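Local coordinates for protein putative mandelate racemase (Zymomonas mobilis, PDB 2OX4) that binds magnesium and, as a member of the mandelate racemase group of the enolase superfamily, probably acts as a lyase, at residues F238-I243 with I259-A264; R250-A255 with D281-V286; K166-A171 with H217-L222; D209-V214 with E234-F239; P277-R282 with F310-Q315. All coordinates share one frame; numbering follows the deposited sequence. Where two conformers were deposited one is given.

Interaction 1 of 5, residues F238-I243 with I259-A264. With MG (magnesium ion), chain O.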
# COMPACT_ATOMS: atom_id res chain seq x y z
N PHE C 238 8.44 21.18 22.91
CA PHE C 238 7.49 20.26 23.52
C PHE C 238 6.58 19.68 22.43
O PHE C 238 6.45 18.46 22.29
CB PHE C 238 6.65 21.02 24.56
CG PHE C 238 5.90 20.14 25.51
CD1 PHE C 238 6.58 19.24 26.33
CD2 PHE C 238 4.52 20.20 25.58
CE1 PHE C 238 5.90 18.43 27.22
CE2 PHE C 238 3.81 19.38 26.47
CZ PHE C 238 4.50 18.50 27.29
N PHE C 239 5.96 20.56 21.66
CA PHE C 239 5.34 20.19 20.39
C PHE C 239 5.25 21.38 19.45
O PHE C 239 5.54 22.51 19.85
CB PHE C 239 4.01 19.40 20.56
CG PHE C 239 2.92 20.09 21.35
CD1 PHE C 239 2.16 21.12 20.77
CD2 PHE C 239 2.60 19.67 22.63
CE1 PHE C 239 1.12 21.73 21.49
CE2 PHE C 239 1.56 20.29 23.35
CZ PHE C 239 0.82 21.32 22.77
N TYR C 240 4.85 21.11 18.21
CA TYR C 240 5.03 22.02 17.09
C TYR C 240 3.68 22.03 16.39
O TYR C 240 3.25 21.00 15.84
CB TYR C 240 6.11 21.41 16.18
CG TYR C 240 6.68 22.26 15.05
CD1 TYR C 240 6.69 23.66 15.10
CD2 TYR C 240 7.26 21.64 13.94
CE1 TYR C 240 7.24 24.42 14.04
CE2 TYR C 240 7.81 22.37 12.89
CZ TYR C 240 7.79 23.76 12.95
OH TYR C 240 8.35 24.47 11.91
N GLU C 241 3.01 23.18 16.45
CA GLU C 241 1.55 23.27 16.21
C GLU C 241 1.22 23.94 14.87
O GLU C 241 1.79 24.99 14.52
CB GLU C 241 0.86 24.01 17.36
CG GLU C 241 -0.57 24.47 17.02
CD GLU C 241 -1.29 25.16 18.16
OE1 GLU C 241 -0.81 25.09 19.31
OE2 GLU C 241 -2.36 25.77 17.91
N GLU C 242 0.26 23.35 14.15
CA GLU C 242 -0.29 23.90 12.90
C GLU C 242 0.78 24.33 11.91
O GLU C 242 0.91 25.51 11.57
CB GLU C 242 -1.29 25.03 13.19
CG GLU C 242 -2.67 24.54 13.64
CD GLU C 242 -3.79 25.35 12.99
OE1 GLU C 242 -3.90 26.55 13.31
OE2 GLU C 242 -4.56 24.79 12.17
N ILE C 243 1.55 23.36 11.43
CA ILE C 243 2.73 23.68 10.64
C ILE C 243 2.43 23.85 9.14
O ILE C 243 3.29 24.25 8.37
CB ILE C 243 3.82 22.63 10.86
CG1 ILE C 243 3.39 21.28 10.26
CG2 ILE C 243 4.11 22.49 12.36
CD1 ILE C 243 4.52 20.25 10.22
N ILE C 259 10.60 15.52 10.42
CA ILE C 259 10.50 16.35 11.64
C ILE C 259 10.47 15.42 12.85
O ILE C 259 9.63 14.52 12.92
CB ILE C 259 9.24 17.28 11.65
CG1 ILE C 259 9.32 18.33 10.53
CG2 ILE C 259 9.06 17.99 13.05
CD1 ILE C 259 8.03 19.12 10.32
N ASP C 260 11.36 15.62 13.81
CA ASP C 260 11.36 14.76 14.99
C ASP C 260 10.56 15.29 16.18
O ASP C 260 10.23 14.54 17.11
CB ASP C 260 12.78 14.36 15.38
CG ASP C 260 13.36 13.32 14.43
OD1 ASP C 260 12.61 12.41 14.02
OD2 ASP C 260 14.56 13.42 14.08
N ILE C 261 10.23 16.58 16.13
CA ILE C 261 9.51 17.23 17.23
C ILE C 261 8.06 16.73 17.12
O ILE C 261 7.54 16.66 16.00
CB ILE C 261 9.49 18.77 17.02
CG1 ILE C 261 10.91 19.34 16.85
CG2 ILE C 261 8.72 19.46 18.12
CD1 ILE C 261 10.91 20.79 16.40
N PRO C 262 7.41 16.39 18.26
CA PRO C 262 5.99 16.00 18.18
C PRO C 262 5.12 17.06 17.52
O PRO C 262 5.33 18.26 17.73
CB PRO C 262 5.57 15.83 19.65
CG PRO C 262 6.89 15.51 20.37
CD PRO C 262 7.92 16.36 19.64
N LEU C 263 4.17 16.60 16.72
CA LEU C 263 3.30 17.51 15.95
C LEU C 263 1.93 17.66 16.60
O LEU C 263 1.37 16.69 17.14
CB LEU C 263 3.14 17.03 14.51
CG LEU C 263 4.44 16.91 13.69
CD1 LEU C 263 4.09 16.57 12.23
CD2 LEU C 263 5.23 18.22 13.77
N ALA C 264 1.39 18.87 16.53
CA ALA C 264 0.04 19.15 17.05
C ALA C 264 -0.84 19.86 16.03
O ALA C 264 -0.37 20.68 15.23
CB ALA C 264 0.12 19.99 18.31
MG MG O . -3.27 27.56 17.33
O HOH W 1 -2.66 27.61 15.20
O HOH W 2 0.57 20.67 12.39
O HOH W 3 -4.34 29.62 16.87
O HOH W 4 -3.94 28.05 19.25
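With CG anti to the backbone N (chi1 165°) and the chain extended, E241 carries OE2 to 2.1 Å from the magnesium ion. F239 has CG in the crowded position between N and the carbonyl carbon (chi1 58°), which brings its CD1 3.4 Å from A264 CB. E241 and A264 share one face of the sheet; Y240 and L263 the other. Two firm bonds link the parallel backbones, A264 N to Y240 O (2.9 Å) and E242 N to A264 O (2.9 Å), the second in the carbonyl plane; Y240 N to P262 O is weak. A water joins A264 O to I243 N. I259 CD1 meets the edge of the Y240 ring, 4.1 Å from CE2, and touches I243 CD1 tip to tip at 3.7 Å, while I243 CG2 covers the ring centre. K166 pairs with E241 OE1; E215 and E267 complete the carboxylate ligands. These are neighbouring strands of a beta-alpha-beta unit in the enolase-superfamily barrel, with a metal carboxylate at the C-terminal end of strand 237-241.

Interaction 2 of 5, residues R250-A255 with D281-V286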
# COMPACT_ATOMS: atom_id res chain seq x y z
N ARG C 250 -2.57 14.02 4.16
CA ARG C 250 -1.35 13.27 3.84
C ARG C 250 -0.07 14.10 3.93
O ARG C 250 0.98 13.56 4.25
CB ARG C 250 -1.43 12.59 2.46
CG ARG C 250 -0.28 11.61 2.19
CD ARG C 250 -0.33 11.02 0.78
NE ARG C 250 -0.24 12.05 -0.26
CZ ARG C 250 0.87 12.37 -0.92
NH1 ARG C 250 0.82 13.32 -1.84
NH2 ARG C 250 2.02 11.76 -0.66
N LEU C 251 -0.15 15.40 3.68
CA LEU C 251 1.03 16.25 3.76
C LEU C 251 1.65 16.27 5.15
O LEU C 251 2.87 16.36 5.27
CB LEU C 251 0.75 17.68 3.28
CG LEU C 251 0.30 17.77 1.82
CD1 LEU C 251 -0.04 19.22 1.48
CD2 LEU C 251 1.34 17.19 0.85
N LEU C 252 0.83 16.15 6.19
CA LEU C 252 1.38 16.10 7.56
C LEU C 252 2.16 14.81 7.81
O LEU C 252 3.19 14.82 8.48
CB LEU C 252 0.30 16.32 8.61
CG LEU C 252 0.82 16.77 9.99
CD1 LEU C 252 1.43 18.17 9.89
CD2 LEU C 252 -0.33 16.78 10.97
N LYS C 253 1.70 13.70 7.24
CA LYS C 253 2.49 12.46 7.25
C LYS C 253 3.87 12.66 6.58
O LYS C 253 4.91 12.22 7.11
CB LYS C 253 1.72 11.31 6.60
CG LYS C 253 2.39 9.96 6.73
CD LYS C 253 1.71 8.90 5.90
CE LYS C 253 2.46 7.58 6.02
NZ LYS C 253 1.99 6.59 5.02
N GLU C 254 3.87 13.33 5.42
CA GLU C 254 5.13 13.65 4.73
C GLU C 254 6.04 14.55 5.57
O GLU C 254 7.25 14.30 5.65
CB GLU C 254 4.85 14.29 3.37
CG GLU C 254 3.95 13.47 2.47
CD GLU C 254 4.56 12.15 1.98
OE1 GLU C 254 3.79 11.32 1.45
OE2 GLU C 254 5.79 11.95 2.10
N ALA C 255 5.45 15.56 6.20
CA ALA C 255 6.19 16.44 7.12
C ALA C 255 6.84 15.63 8.25
O ALA C 255 8.03 15.82 8.56
CB ALA C 255 5.27 17.52 7.70
N ASP C 281 -2.91 7.96 9.51
CA ASP C 281 -1.50 8.21 9.17
C ASP C 281 -0.60 8.31 10.39
O ASP C 281 0.63 8.39 10.26
CB ASP C 281 -1.37 9.52 8.41
CG ASP C 281 -1.95 9.46 7.02
OD1 ASP C 281 -2.16 10.54 6.44
OD2 ASP C 281 -2.18 8.35 6.49
N ARG C 282 -1.22 8.35 11.57
CA ARG C 282 -0.55 8.64 12.85
C ARG C 282 0.35 9.89 12.80
O ARG C 282 1.48 9.89 13.30
CB ARG C 282 0.17 7.38 13.40
CG ARG C 282 0.74 7.48 14.84
CD ARG C 282 -0.27 8.05 15.83
NE ARG C 282 0.27 8.35 17.17
CZ ARG C 282 1.13 9.33 17.45
NH1 ARG C 282 1.49 9.56 18.71
NH2 ARG C 282 1.65 10.09 16.48
N SER C 283 -0.14 10.95 12.15
CA SER C 283 0.70 12.10 11.88
C SER C 283 0.62 13.20 12.95
O SER C 283 1.44 14.12 12.93
CB SER C 283 0.38 12.69 10.50
OG SER C 283 -0.99 13.04 10.43
N ILE C 284 -0.37 13.13 13.83
CA ILE C 284 -0.54 14.11 14.94
C ILE C 284 -0.30 13.41 16.28
O ILE C 284 -0.91 12.36 16.57
CB ILE C 284 -1.97 14.73 14.98
CG1 ILE C 284 -2.30 15.46 13.66
CG2 ILE C 284 -2.08 15.75 16.09
CD1 ILE C 284 -3.73 16.01 13.61
N ASP C 285 0.59 13.98 17.09
CA ASP C 285 0.90 13.46 18.43
C ASP C 285 -0.03 14.03 19.50
O ASP C 285 -0.35 13.36 20.49
CB ASP C 285 2.37 13.76 18.75
CG ASP C 285 3.31 13.07 17.78
OD1 ASP C 285 3.91 13.77 16.94
OD2 ASP C 285 3.38 11.82 17.82
N VAL C 286 -0.44 15.28 19.31
CA VAL C 286 -1.32 15.95 20.27
C VAL C 286 -2.40 16.63 19.46
O VAL C 286 -2.12 17.55 18.69
CB VAL C 286 -0.56 17.02 21.12
CG1 VAL C 286 -1.54 17.76 22.07
CG2 VAL C 286 0.59 16.38 21.93
O HOH W 5 -0.63 5.66 6.71
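One turn and a half of helix, 250-255, lies against the irregular 281-286 connection, and the nearest CA atoms are those of K253 and S283, 5.0 Å apart. R282 has positive phi (49°) and closes a Schellman motif; D281 and S283, on either side of it in sequence, both point toward the helix. No direct hydrogen bond crosses the contact. S283 CB packs 3.7 Å from K253 N, and L252, with CG anti to its backbone N, crosses I284 at about a right angle, its CD2 3.6 Å from I284 CG1. The fully extended K253 passes across D281, its CD 3.9 Å from D281 CG. Their charges stay separated, K253 NZ being 4.8 Å from D281 OD2, but one water accepts from NZ and donates to OD2. S283 O is buried here and has no partner in the model. Beyond the helix, NH1 and NH2 of R282 grip D285 OD2 end-on; NH2, at 2.8 Å from OD2, comes from above the carboxylate plane. K256 binds the other oxygen of D285. The arrangement is a Schellman-capped barrel helix, 271-280, whose exit loop packs on helix 250-258 before entering strand 286-287.

Interaction 3 of 5, residues K166-A171 with H217-L222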
# COMPACT_ATOMS: atom_id res chain seq x y z
N LYS C 166 3.52 28.87 25.11
CA LYS C 166 3.45 28.73 23.66
C LYS C 166 3.66 30.05 22.95
O LYS C 166 3.12 31.08 23.35
CB LYS C 166 2.13 28.10 23.22
CG LYS C 166 2.04 27.85 21.70
CD LYS C 166 0.77 27.07 21.34
CE LYS C 166 -0.42 27.98 21.07
NZ LYS C 166 -1.65 27.12 20.89
N VAL C 167 4.44 30.02 21.87
CA VAL C 167 4.78 31.23 21.15
C VAL C 167 4.82 30.96 19.64
O VAL C 167 5.27 29.89 19.21
CB VAL C 167 6.11 31.81 21.68
CG1 VAL C 167 7.25 30.80 21.54
CG2 VAL C 167 6.42 33.15 21.04
N ASP C 168 4.31 31.92 18.87
CA ASP C 168 4.52 31.98 17.42
C ASP C 168 5.72 32.88 17.17
O ASP C 168 5.64 34.10 17.39
CB ASP C 168 3.27 32.53 16.73
CG ASP C 168 3.38 32.54 15.20
OD1 ASP C 168 4.50 32.43 14.65
OD2 ASP C 168 2.32 32.65 14.55
N VAL C 169 6.81 32.28 16.71
CA VAL C 169 8.08 33.01 16.54
C VAL C 169 8.37 33.44 15.09
O VAL C 169 9.35 34.15 14.84
CB VAL C 169 9.29 32.24 17.14
CG1 VAL C 169 9.11 32.03 18.64
CG2 VAL C 169 9.50 30.89 16.43
N LEU C 170 7.51 33.03 14.14
CA LEU C 170 7.72 33.36 12.72
C LEU C 170 6.82 34.47 12.21
O LEU C 170 7.15 35.12 11.21
CB LEU C 170 7.59 32.11 11.82
CG LEU C 170 8.61 30.98 12.04
CD1 LEU C 170 8.22 29.69 11.28
CD2 LEU C 170 10.03 31.39 11.70
N ALA C 171 5.69 34.70 12.89
CA ALA C 171 4.62 35.53 12.35
C ALA C 171 5.03 37.00 12.17
O ALA C 171 4.59 37.66 11.22
CB ALA C 171 3.39 35.45 13.21
N HIS C 217 0.71 28.69 13.29
CA HIS C 217 -0.56 29.29 12.86
C HIS C 217 -0.98 28.96 11.42
O HIS C 217 -1.72 29.71 10.79
CB HIS C 217 -0.55 30.82 13.04
CG HIS C 217 -1.05 31.28 14.38
ND1 HIS C 217 -0.27 32.02 15.25
CD2 HIS C 217 -2.25 31.11 14.99
CE1 HIS C 217 -0.97 32.28 16.35
NE2 HIS C 217 -2.17 31.74 16.21
N GLY C 218 -0.49 27.84 10.89
CA GLY C 218 -0.76 27.50 9.48
C GLY C 218 -0.19 28.47 8.46
O GLY C 218 -0.61 28.47 7.30
N HIS C 219 0.76 29.31 8.87
CA HIS C 219 1.40 30.29 7.98
C HIS C 219 2.48 29.65 7.10
O HIS C 219 2.76 30.11 5.99
CB HIS C 219 2.06 31.40 8.80
CG HIS C 219 1.09 32.26 9.54
ND1 HIS C 219 1.39 32.86 10.75
CD2 HIS C 219 -0.18 32.64 9.24
CE1 HIS C 219 0.35 33.56 11.16
NE2 HIS C 219 -0.62 33.44 10.27
N THR C 220 3.10 28.61 7.64
CA THR C 220 4.12 27.85 6.92
C THR C 220 3.44 26.78 6.06
O THR C 220 2.22 26.59 6.13
CB THR C 220 5.12 27.19 7.90
OG1 THR C 220 4.40 26.54 8.97
CG2 THR C 220 6.06 28.26 8.51
N ASP C 221 4.22 26.10 5.24
CA ASP C 221 3.79 24.85 4.62
C ASP C 221 4.78 23.75 4.98
O ASP C 221 5.67 23.99 5.77
CB ASP C 221 3.61 25.01 3.11
CG ASP C 221 4.90 25.39 2.36
OD1 ASP C 221 6.03 25.16 2.87
OD2 ASP C 221 4.78 25.90 1.22
N LEU C 222 4.61 22.57 4.39
CA LEU C 222 5.50 21.44 4.68
C LEU C 222 6.96 21.86 4.60
O LEU C 222 7.74 21.61 5.52
CB LEU C 222 5.23 20.29 3.72
CG LEU C 222 6.16 19.08 3.82
CD1 LEU C 222 5.46 17.81 3.35
CD2 LEU C 222 7.44 19.32 3.02
O HOH W 6 3.81 31.75 11.91
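The backbones stay apart, D168 CA and H217 CA being 7.3 Å apart, so side chains alone bridge the segments. D168 holds CG anti to its backbone N (chi1 -177°) and directs OD2 at the edge of the H217 ring. H217 ND1 donates to D168 OD2 at 2.8 Å, nearly straight at 170° and in the ring plane, using the anti lone pair of the carboxylate; the planes are 37° apart. The carboxylate would tend to favour a protonated ring. D168 OD1 accepts from L170 N, an Asx turn, and from A171 N, completing an Asx motif; the two bonds restrain the carboxylate's rotation. A water donates to D168 OD1 (2.9 Å) and lies 2.9 Å from H219 ND1, in that ring's plane. H217 CB lies over the rim of one face of the H219 ring, and L170 CD1 meets T220 CG2 at 3.8 Å. An alanine in place of D168 would probably let the H217 ring turn and loosen the 168-171 turn. The nearest side-chain atom of H217 is about 4 Å from the magnesium ion. The contact joins the loops that follow neighbouring strands 164-167 and 211-215, with L170 resting on F228 of helix 222-232.

Interaction 4 of 5, residues D209-V214 with E234-F239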
# COMPACT_ATOMS: atom_id res chain seq x y z
N ASP C 209 13.25 23.30 32.49
CA ASP C 209 12.08 22.71 33.15
C ASP C 209 10.80 23.49 32.89
O ASP C 209 9.77 23.25 33.52
CB ASP C 209 12.33 22.55 34.65
CG ASP C 209 13.52 21.66 34.94
OD1 ASP C 209 13.66 20.61 34.27
OD2 ASP C 209 14.33 22.01 35.82
N VAL C 210 10.87 24.43 31.96
CA VAL C 210 9.67 25.09 31.47
C VAL C 210 9.56 24.71 29.99
O VAL C 210 10.48 24.95 29.22
CB VAL C 210 9.76 26.64 31.64
CG1 VAL C 210 8.61 27.34 30.93
CG2 VAL C 210 9.80 27.03 33.13
N ASP C 211 8.46 24.08 29.62
CA ASP C 211 8.31 23.61 28.25
C ASP C 211 7.93 24.72 27.28
O ASP C 211 7.24 25.67 27.65
CB ASP C 211 7.33 22.45 28.19
CG ASP C 211 7.91 21.18 28.79
OD1 ASP C 211 9.01 20.76 28.37
OD2 ASP C 211 7.26 20.62 29.68
N ILE C 212 8.40 24.60 26.04
CA ILE C 212 8.15 25.59 25.01
C ILE C 212 7.45 24.88 23.85
O ILE C 212 7.98 23.93 23.29
CB ILE C 212 9.47 26.21 24.49
CG1 ILE C 212 10.26 26.86 25.64
CG2 ILE C 212 9.17 27.22 23.38
CD1 ILE C 212 11.72 27.24 25.27
N ILE C 213 6.26 25.36 23.52
CA ILE C 213 5.51 24.94 22.35
C ILE C 213 5.66 26.01 21.27
O ILE C 213 5.52 27.20 21.54
CB ILE C 213 4.01 24.77 22.71
CG1 ILE C 213 3.85 23.71 23.80
CG2 ILE C 213 3.18 24.47 21.44
CD1 ILE C 213 2.62 23.92 24.65
N VAL C 214 5.98 25.58 20.05
CA VAL C 214 6.10 26.51 18.93
C VAL C 214 4.87 26.43 18.02
O VAL C 214 4.51 25.35 17.53
CB VAL C 214 7.43 26.28 18.16
CG1 VAL C 214 7.45 27.10 16.86
CG2 VAL C 214 8.64 26.65 19.06
N GLU C 234 17.21 21.42 18.55
CA GLU C 234 18.16 21.45 19.67
C GLU C 234 17.62 22.07 20.97
O GLU C 234 18.16 21.83 22.05
CB GLU C 234 19.45 22.16 19.24
CG GLU C 234 19.27 23.65 19.01
CD GLU C 234 20.40 24.25 18.21
OE1 GLU C 234 20.33 24.23 16.96
OE2 GLU C 234 21.37 24.73 18.84
N PHE C 235 16.54 22.84 20.87
CA PHE C 235 16.02 23.56 22.03
C PHE C 235 14.94 22.81 22.81
O PHE C 235 14.29 23.41 23.67
CB PHE C 235 15.50 24.94 21.62
CG PHE C 235 16.57 25.82 21.02
CD1 PHE C 235 16.53 26.14 19.66
CD2 PHE C 235 17.61 26.31 21.80
CE1 PHE C 235 17.52 26.95 19.09
CE2 PHE C 235 18.60 27.12 21.24
CZ PHE C 235 18.56 27.44 19.89
N ASN C 236 14.75 21.53 22.50
CA ASN C 236 13.75 20.68 23.17
C ASN C 236 12.33 21.26 23.11
O ASN C 236 11.76 21.71 24.11
CB ASN C 236 14.17 20.37 24.63
CG ASN C 236 13.22 19.40 25.33
OD1 ASN C 236 12.88 19.59 26.50
ND2 ASN C 236 12.78 18.37 24.61
N ILE C 237 11.77 21.27 21.91
CA ILE C 237 10.44 21.83 21.68
C ILE C 237 9.41 20.78 22.08
O ILE C 237 9.49 19.63 21.67
CB ILE C 237 10.28 22.23 20.18
CG1 ILE C 237 11.38 23.22 19.78
CG2 ILE C 237 8.88 22.79 19.88
CD1 ILE C 237 11.44 24.46 20.66
N PHE C 238 8.44 21.18 22.91
CA PHE C 238 7.49 20.26 23.52
C PHE C 238 6.58 19.68 22.43
O PHE C 238 6.45 18.46 22.29
CB PHE C 238 6.65 21.02 24.56
CG PHE C 238 5.90 20.14 25.51
CD1 PHE C 238 6.58 19.24 26.33
CD2 PHE C 238 4.52 20.20 25.58
CE1 PHE C 238 5.90 18.43 27.22
CE2 PHE C 238 3.81 19.38 26.47
CZ PHE C 238 4.50 18.50 27.29
N PHE C 239 5.96 20.56 21.66
CA PHE C 239 5.34 20.19 20.39
C PHE C 239 5.25 21.38 19.45
O PHE C 239 5.54 22.51 19.85
CB PHE C 239 4.01 19.40 20.56
CG PHE C 239 2.92 20.09 21.35
CD1 PHE C 239 2.16 21.12 20.77
CD2 PHE C 239 2.60 19.67 22.63
CE1 PHE C 239 1.12 21.73 21.49
CE2 PHE C 239 1.56 20.29 23.35
CZ PHE C 239 0.82 21.32 22.77
O HOH W 7 9.98 22.08 25.97
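Strands 211-215 and 237-241 lie next to each other as the parallel strands of a beta-alpha-beta unit of the barrel, closed over helix 222-232. The chain turns a corner at F238, so two consecutive residues serve the partner strand. F238 N donates to I212 O at 2.8 Å, almost straight at 170°, and F239 O accepts from V214 N at 3.1 Å, nearly along its C=O axis. Ahead of the corner a water takes over: it accepts from I212 N (3.0 Å) and donates to D211 OD1 (2.9 Å) and to N236 O (2.6 Å). R203 adds a weak bond to N236 O. The remaining carboxylate oxygen, D211 OD2, is paired with R127, so both oxygens of this buried carboxylate have polar partners. Its plane stacks on the F238 ring, 25° from parallel, with D211 CG 3.4 Å from F238 CD1. F238 also touches P186 of a neighbouring subunit. V214 CG2 packs on I237 CD1. I213 runs alongside both phenylalanines; its CG1 sits over the centre of the F239 ring as a CH-pi contact, 4.0 Å from the centroid and 10° off the normal, while its CG2 touches F239 CE1 at 3.4 Å.

Interaction 5 of 5, residues P277-R282 with F310-Q315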
# COMPACT_ATOMS: atom_id res chain seq x y z
N PRO C 277 -8.28 10.79 9.04
CA PRO C 277 -7.09 10.59 8.22
C PRO C 277 -5.77 10.83 8.95
O PRO C 277 -4.80 10.13 8.68
CB PRO C 277 -7.26 11.62 7.10
CG PRO C 277 -8.23 12.60 7.61
CD PRO C 277 -9.16 11.82 8.45
N PHE C 278 -5.74 11.81 9.85
CA PHE C 278 -4.54 12.12 10.63
C PHE C 278 -4.22 11.00 11.62
O PHE C 278 -3.05 10.72 11.89
CB PHE C 278 -4.72 13.44 11.39
CG PHE C 278 -4.84 14.63 10.49
CD1 PHE C 278 -3.70 15.27 9.98
CD2 PHE C 278 -6.09 15.11 10.13
CE1 PHE C 278 -3.81 16.36 9.12
CE2 PHE C 278 -6.22 16.22 9.27
CZ PHE C 278 -5.07 16.84 8.77
N LEU C 279 -5.26 10.37 12.14
CA LEU C 279 -5.11 9.21 13.01
C LEU C 279 -4.66 7.95 12.24
O LEU C 279 -3.75 7.25 12.67
CB LEU C 279 -6.41 8.96 13.78
CG LEU C 279 -6.80 10.04 14.81
CD1 LEU C 279 -8.10 9.68 15.50
CD2 LEU C 279 -5.70 10.30 15.85
N GLU C 280 -5.28 7.69 11.09
CA GLU C 280 -4.84 6.62 10.19
C GLU C 280 -3.35 6.74 9.82
O GLU C 280 -2.62 5.75 9.86
CB GLU C 280 -5.67 6.59 8.91
CG GLU C 280 -7.12 6.15 9.10
CD GLU C 280 -7.96 6.36 7.83
OE1 GLU C 280 -7.67 7.29 7.05
OE2 GLU C 280 -8.92 5.58 7.62
N ASP C 281 -2.91 7.96 9.51
CA ASP C 281 -1.50 8.21 9.17
C ASP C 281 -0.60 8.31 10.39
O ASP C 281 0.63 8.39 10.26
CB ASP C 281 -1.37 9.52 8.41
CG ASP C 281 -1.95 9.46 7.02
OD1 ASP C 281 -2.16 10.54 6.44
OD2 ASP C 281 -2.18 8.35 6.49
N ARG C 282 -1.22 8.35 11.57
CA ARG C 282 -0.55 8.64 12.85
C ARG C 282 0.35 9.89 12.80
O ARG C 282 1.48 9.89 13.30
CB ARG C 282 0.17 7.38 13.40
CG ARG C 282 0.74 7.48 14.84
CD ARG C 282 -0.27 8.05 15.83
NE ARG C 282 0.27 8.35 17.17
CZ ARG C 282 1.13 9.33 17.45
NH1 ARG C 282 1.49 9.56 18.71
NH2 ARG C 282 1.65 10.09 16.48
N PHE C 310 -4.65 5.33 19.25
CA PHE C 310 -3.47 5.60 18.45
C PHE C 310 -2.34 6.22 19.28
O PHE C 310 -1.34 6.67 18.72
CB PHE C 310 -3.85 6.53 17.28
CG PHE C 310 -4.81 5.89 16.31
CD1 PHE C 310 -4.33 5.14 15.24
CD2 PHE C 310 -6.18 6.03 16.46
CE1 PHE C 310 -5.22 4.54 14.34
CE2 PHE C 310 -7.08 5.43 15.57
CZ PHE C 310 -6.59 4.68 14.52
N GLU C 311 -2.49 6.19 20.61
CA GLU C 311 -1.52 6.79 21.56
C GLU C 311 -1.27 8.26 21.21
O GLU C 311 -0.12 8.73 21.06
CB GLU C 311 -0.22 5.96 21.67
CG GLU C 311 -0.47 4.59 22.34
CD GLU C 311 0.77 3.69 22.45
OE1 GLU C 311 1.78 3.95 21.75
OE2 GLU C 311 0.70 2.70 23.24
N VAL C 312 -2.37 8.98 21.08
CA VAL C 312 -2.38 10.40 20.80
C VAL C 312 -3.03 11.05 22.01
O VAL C 312 -3.97 10.48 22.59
CB VAL C 312 -3.20 10.70 19.52
CG1 VAL C 312 -3.42 12.20 19.31
CG2 VAL C 312 -2.51 10.10 18.27
N THR C 313 -2.53 12.21 22.43
CA THR C 313 -3.14 12.88 23.58
C THR C 313 -3.79 14.18 23.14
O THR C 313 -3.70 14.54 21.98
CB THR C 313 -2.15 13.09 24.73
OG1 THR C 313 -1.08 13.93 24.30
CG2 THR C 313 -1.61 11.75 25.23
N VAL C 314 -4.47 14.85 24.07
CA VAL C 314 -5.42 15.89 23.71
C VAL C 314 -5.13 17.18 24.48
O VAL C 314 -4.91 17.15 25.70
CB VAL C 314 -6.89 15.45 23.98
CG1 VAL C 314 -7.86 16.49 23.42
CG2 VAL C 314 -7.16 14.06 23.37
N GLN C 315 -5.13 18.29 23.77
CA GLN C 315 -5.22 19.62 24.40
C GLN C 315 -6.33 20.37 23.68
O GLN C 315 -6.17 20.70 22.52
CB GLN C 315 -3.88 20.38 24.21
CG GLN C 315 -3.97 21.91 24.53
CD GLN C 315 -3.57 22.79 23.36
OE1 GLN C 315 -2.41 22.82 22.96
NE2 GLN C 315 -4.54 23.50 22.80
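Two helix ends meet in this part of the barrel, each closed by a Schellman motif with a positive-phi residue: R282 after helix 271-280 and E311 after helix 296-309. R282 leaves its backbone with CG anti to N, then bends at chi2 (48°) to reach the other terminus. R282 NE donates to F310 O at 2.8 Å, in the carbonyl plane and in the guanidinium plane, and its NH1 to E311 O at 3.0 Å from well above that carbonyl plane. V312 CG2 covers a face of the guanidinium, 3.5 Å from R282 NE. A leucine in place of R282 would probably loosen this junction, since the carbonyls of F310 and E311 would lose these donors. L279 CD2 makes an apolar contact with V312 CG2 at 4.0 Å. L279 O lies 3.4 Å from F310 CD1. The E311 carboxylate turns elsewhere, to L222 N, N244 and T245 N of a neighbouring subunit, and F310 packs on R250 of that subunit. L279 CB lies over one face of the F310 ring, displaced toward the rim, as a CH-pi contact 4.1 Å from the centroid and 16° off the normal.

Overall arrangement
Along the chain, interaction 3 opens at 166-171, and interaction 4 opens at 209-214 before interaction 3 closes at 217-222, so these two cross. Interaction 4 closes at 234-239, sharing F238 and F239 with interaction 1, which follows at once. Interaction 2 opens on helix 250-258 before interaction 1 closes at 259-264, a second crossing. Interaction 5 starts at 277-282, overlapping the closing segment of interaction 2 at D281 and R282, and ends at 310-315. No loop encloses another; instead they overlap in a chain. Together they tie successive barrel strands from 164-167 to 313-314, with helix 250-258 and the end of helix 271-280, and the K166-E241 salt bridge connects interactions 1 and 3 beside the metal.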